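Local coordinates for protein TarM (Staphylococcus aureus subsp. aureus 21178, PDB 4X7R) that belongs to the GT-B glycosyltransferases and binds UDP and (2S)-2,3-dihydroxypropyl 2-acetamido-2-deoxy-alpha-D-glucopyranoside in the cleft between its two Rossmann-like domains, at residues Gly278-Glu284 and Asn298-Asn304. The protein carries 1 engineered substitution. Numbering follows the deposited sequence.
With 3YW ((2S)-2,3-dihydroxypropyl 2-acetamido-2-deoxy-alpha-D-glucopyranoside), chain F.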
ATOM      1  N   GLY A 278     -14.840  17.579   1.221  1.00 37.86           N
ATOM      2  CA  GLY A 278     -15.039  16.753   2.391  1.00 35.67           C
ATOM      3  C   GLY A 278     -13.895  15.841   2.758  1.00 37.79           C
ATOM      4  O   GLY A 278     -13.102  15.423   1.911  1.00 36.47           O
ATOM      5  N   VAL A 279     -13.816  15.535   4.051  1.00 32.43           N
ATOM      6  CA  VAL A 279     -12.841  14.597   4.588  1.00 30.67           C
ATOM      7  C   VAL A 279     -13.656  13.420   5.120  1.00 35.90           C
ATOM      8  O   VAL A 279     -14.570  13.593   5.938  1.00 34.12           O
ATOM      9  CB  VAL A 279     -11.900  15.262   5.613  1.00 33.02           C
ATOM     10  CG1 VAL A 279     -11.097  14.217   6.404  1.00 32.08           C
ATOM     11  CG2 VAL A 279     -10.958  16.245   4.898  1.00 32.29           C
ATOM     12  N   ILE A 280     -13.374  12.237   4.577  1.00 34.35           N
ATOM     13  CA  ILE A 280     -14.088  11.007   4.904  1.00 33.81           C
ATOM     14  C   ILE A 280     -13.328  10.183   5.921  1.00 37.02           C
ATOM     15  O   ILE A 280     -12.121   9.993   5.790  1.00 36.82           O
ATOM     16  CB  ILE A 280     -14.460  10.182   3.617  1.00 36.43           C
ATOM     17  CG1 ILE A 280     -15.649  10.807   2.842  1.00 37.10           C
ATOM     18  CG2 ILE A 280     -14.807   8.700   3.953  1.00 35.60           C
ATOM     19  CD1 ILE A 280     -15.410  12.049   2.069  1.00 36.50           C
ATOM     20  N   VAL A 281     -14.051   9.700   6.947  1.00 32.58           N
ATOM     21  CA  VAL A 281     -13.531   8.781   7.948  1.00 30.15           C
ATOM     22  C   VAL A 281     -14.387   7.537   7.854  1.00 33.06           C
ATOM     23  O   VAL A 281     -15.503   7.609   7.356  1.00 30.79           O
ATOM     24  CB  VAL A 281     -13.362   9.342   9.375  1.00 32.21           C
ATOM     25  CG1 VAL A 281     -12.314  10.451   9.389  1.00 32.12           C
ATOM     26  CG2 VAL A 281     -14.693   9.812   9.970  1.00 31.22           C
ATOM     27  N   LEU A 282     -13.881   6.403   8.332  1.00 30.77           N
ATOM     28  CA  LEU A 282     -14.574   5.146   8.144  1.00 30.14           C
ATOM     29  C   LEU A 282     -15.627   4.799   9.178  1.00 34.38           C
ATOM     30  O   LEU A 282     -16.474   3.944   8.894  1.00 32.45           O
ATOM     31  CB  LEU A 282     -13.570   3.999   7.966  1.00 29.56           C
ATOM     32  CG  LEU A 282     -12.526   4.177   6.825  1.00 31.86           C
ATOM     33  CD1 LEU A 282     -11.341   3.239   7.046  1.00 29.96           C
ATOM     34  CD2 LEU A 282     -13.168   3.959   5.454  1.00 32.23           C
ATOM     35  N   THR A 283     -15.551   5.396  10.386  1.00 30.26           N
ATOM     36  CA  THR A 283     -16.525   5.077  11.447  1.00 29.88           C
ATOM     37  C   THR A 283     -17.125   6.350  12.007  1.00 34.11           C
ATOM     38  O   THR A 283     -16.539   7.424  11.845  1.00 32.49           O
ATOM     39  CB  THR A 283     -15.878   4.210  12.582  1.00 34.71           C
ATOM     40  OG1 THR A 283     -14.952   4.998  13.280  1.00 32.39           O
ATOM     41  CG2 THR A 283     -15.172   2.941  12.064  1.00 32.50           C
ATOM     42  N   GLU A 284     -18.319   6.240  12.630  1.00 32.49           N
ATOM     43  CA  GLU A 284     -18.995   7.387  13.260  1.00 33.25           C
ATOM     44  C   GLU A 284     -18.187   7.903  14.446  1.00 36.53           C
ATOM     45  O   GLU A 284     -18.122   9.117  14.660  1.00 38.49           O
ATOM     46  CB  GLU A 284     -20.438   7.034  13.725  1.00 34.81           C
ATOM     47  CG  GLU A 284     -21.378   6.603  12.589  1.00 46.69           C
ATOM     48  CD  GLU A 284     -21.755   7.641  11.538  1.00 63.72           C
ATOM     49  OE1 GLU A 284     -21.489   8.847  11.758  1.00 50.71           O
ATOM     50  OE2 GLU A 284     -22.297   7.240  10.479  1.00 51.97           O
ATOM     51  N   ASN A 298     -16.696  19.786   7.742  1.00 44.91           N
ATOM     52  CA  ASN A 298     -16.680  18.894   6.572  1.00 42.76           C
ATOM     53  C   ASN A 298     -16.109  17.485   6.786  1.00 41.73           C
ATOM     54  O   ASN A 298     -15.324  17.025   5.954  1.00 40.86           O
ATOM     55  CB  ASN A 298     -15.922  19.576   5.418  1.00 44.00           C
ATOM     56  CG  ASN A 298     -16.760  20.353   4.449  1.00 59.92           C
ATOM     57  OD1 ASN A 298     -17.946  20.593   4.653  1.00 57.14           O
ATOM     58  ND2 ASN A 298     -16.138  20.785   3.368  1.00 56.55           N
ATOM     59  N   ILE A 299     -16.527  16.796   7.846  1.00 34.52           N
ATOM     60  CA  ILE A 299     -16.118  15.438   8.187  1.00 33.08           C
ATOM     61  C   ILE A 299     -17.324  14.533   7.973  1.00 38.07           C
ATOM     62  O   ILE A 299     -18.389  14.778   8.535  1.00 39.37           O
ATOM     63  CB  ILE A 299     -15.570  15.349   9.652  1.00 35.38           C
ATOM     64  CG1 ILE A 299     -14.575  16.498   9.990  1.00 37.06           C
ATOM     65  CG2 ILE A 299     -14.999  13.958   9.955  1.00 33.04           C
ATOM     66  CD1 ILE A 299     -13.193  16.594   9.119  1.00 37.91           C
ATOM     67  N   PHE A 300     -17.163  13.508   7.163  1.00 32.23           N
ATOM     68  CA  PHE A 300     -18.260  12.614   6.837  1.00 30.99           C
ATOM     69  C   PHE A 300     -17.861  11.184   7.090  1.00 33.40           C
ATOM     70  O   PHE A 300     -16.710  10.828   6.865  1.00 33.98           O
ATOM     71  CB  PHE A 300     -18.674  12.812   5.350  1.00 32.31           C
ATOM     72  CG  PHE A 300     -19.032  14.242   5.006  1.00 34.62           C
ATOM     73  CD1 PHE A 300     -20.257  14.784   5.393  1.00 38.08           C
ATOM     74  CD2 PHE A 300     -18.131  15.060   4.322  1.00 36.79           C
ATOM     75  CE1 PHE A 300     -20.588  16.105   5.068  1.00 40.26           C
ATOM     76  CE2 PHE A 300     -18.462  16.378   3.995  1.00 39.23           C
ATOM     77  CZ  PHE A 300     -19.680  16.897   4.379  1.00 39.18           C
ATOM     78  N   THR A 301     -18.783  10.380   7.630  1.00 30.10           N
ATOM     79  CA  THR A 301     -18.511   8.976   7.864  1.00 29.36           C
ATOM     80  C   THR A 301     -18.995   8.195   6.665  1.00 34.21           C
ATOM     81  O   THR A 301     -20.165   8.303   6.288  1.00 32.69           O
ATOM     82  CB  THR A 301     -19.192   8.464   9.139  1.00 38.27           C
ATOM     83  OG1 THR A 301     -18.599   9.095  10.273  1.00 36.70           O
ATOM     84  CG2 THR A 301     -19.093   6.936   9.277  1.00 31.48           C
ATOM     85  N   ILE A 302     -18.093   7.447   6.032  1.00 31.02           N
ATOM     86  CA  ILE A 302     -18.477   6.536   4.954  1.00 31.18           C
ATOM     87  C   ILE A 302     -17.623   5.291   5.158  1.00 35.00           C
ATOM     88  O   ILE A 302     -16.418   5.371   5.021  1.00 34.80           O
ATOM     89  CB  ILE A 302     -18.363   7.102   3.486  1.00 33.61           C
ATOM     90  CG1 ILE A 302     -19.049   8.458   3.304  1.00 32.56           C
ATOM     91  CG2 ILE A 302     -18.902   6.076   2.462  1.00 34.76           C
ATOM     92  CD1 ILE A 302     -18.927   9.049   1.878  1.00 32.64           C
ATOM     93  N   SER A 303     -18.229   4.163   5.470  1.00 32.02           N
ATOM     94  CA  SER A 303     -17.542   2.872   5.626  1.00 31.99           C
ATOM     95  C   SER A 303     -16.857   2.478   4.318  1.00 35.72           C
ATOM     96  O   SER A 303     -17.319   2.863   3.241  1.00 34.02           O
ATOM     97  CB  SER A 303     -18.570   1.774   5.917  1.00 35.12           C
ATOM     98  OG  SER A 303     -18.003   0.471   5.859  1.00 35.12           O
ATOM     99  N   ASN A 304     -15.825   1.622   4.411  1.00 31.84           N
ATOM    100  CA  ASN A 304     -15.247   1.017   3.212  1.00 32.17           C
ATOM    101  C   ASN A 304     -16.352   0.148   2.627  1.00 35.39           C
ATOM    102  O   ASN A 304     -17.171  -0.408   3.389  1.00 33.74           O
ATOM    103  CB  ASN A 304     -14.124   0.043   3.576  1.00 33.83           C
ATOM    104  CG  ASN A 304     -12.807   0.691   3.840  1.00 47.04           C
ATOM    105  OD1 ASN A 304     -12.345   1.506   3.049  1.00 32.30           O
ATOM    106  ND2 ASN A 304     -12.206   0.365   4.983  1.00 35.99           N
TER
HETATM  107  O3A 3YW F 503      -1.272   4.096   6.298  0.75 57.69           O
HETATM  108  C4A 3YW F 503      -4.011   1.748   5.283  0.75 53.29           C
HETATM  109  C5A 3YW F 503      -2.819   2.276   6.043  0.75 54.48           C
HETATM  110  O5  3YW F 503      -7.049   1.389   5.607  0.75 49.54           O
HETATM  111  C6A 3YW F 503      -2.446   3.675   5.619  0.75 55.48           C
HETATM  112  C5  3YW F 503      -7.946   0.271   5.651  0.75 42.66           C
HETATM  113  C6  3YW F 503      -8.909   0.449   4.501  0.75 38.95           C
HETATM  114  C4  3YW F 503      -8.599   0.226   7.030  0.75 41.85           C
HETATM  115  O6  3YW F 503      -9.628   1.670   4.594  0.75 36.01           O
HETATM  116  C3  3YW F 503      -7.518  -0.083   8.061  0.75 44.50           C
HETATM  117  O4  3YW F 503      -9.585  -0.801   7.073  0.75 37.23           O
HETATM  118  O3  3YW F 503      -8.048  -0.116   9.386  0.75 39.03           O
HETATM  119  O7  3YW F 503      -5.249   1.866  10.336  0.75 55.73           O
HETATM  120  C7  3YW F 503      -4.762   0.859   9.832  0.75 54.03           C
HETATM  121  C8  3YW F 503      -3.653   0.097  10.492  0.75 53.39           C
HETATM  122  N2  3YW F 503      -5.193   0.371   8.668  0.75 51.74           N
HETATM  123  C2  3YW F 503      -6.350   0.899   7.962  0.75 48.39           C
HETATM  124  C1  3YW F 503      -5.971   1.342   6.538  0.75 51.40           C
HETATM  125  O1  3YW F 503      -4.790   0.801   6.018  0.75 51.03           O
HETATM  126  O2  3YW F 503      -1.713   1.397   5.835  0.75 55.13           O
HETATM  127  O   HOH W   1     -22.400   7.590   7.616  1.00 38.60           O
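I280 lays its CG1 against the CD1 methyl of I302, 3.8 Å away. F300 lies on the same sheet face, and L490, from helix 480-492, covers both I280 and F300. On the opposite face, V279 CB is 4.0 Å from I299 CD1, and V281 CG2 is 4.2 Å from I299 CG2. The backbones pair as parallel strands, V279 beside I299, I280 beside F300 and V281 beside T301. V279 N donates to N298 O (2.8 Å), and F300 N donates to V279 O (2.9 Å). V281 N then donates to F300 O and I302 N to V281 O, both at 2.9 Å. G278 CA sits at the edge of the F300 ring, 3.8 Å from CE2, where a CB would clash with the ring. Strands 278-281 and 299-301, joined through helix 284-293, form a beta-alpha-beta unit at one end of the parallel sheet in the N-terminal Rossmann-like domain of this GT-B fold. Strand 299-301 is the edge strand within the chain. Strand 278-281 pairs on its other side with strand 243-247. T283 is the N-cap of helix 284-293. Its carbonyl O accepts a hydrogen bond from T301 OG1 (3.1 Å). One water bridges E284 OE2 and T301 O. Beyond the strands, both segments reach the 3YW pocket. N304 makes two weak hydrogen bonds with 3YW O6: ND2 donates at 2.9 Å and OD1 accepts at 3.1 Å. L282 CD1 is 3.4 Å from this same O6, and L282 CD2 touches N304 OD1 at 3.5 Å.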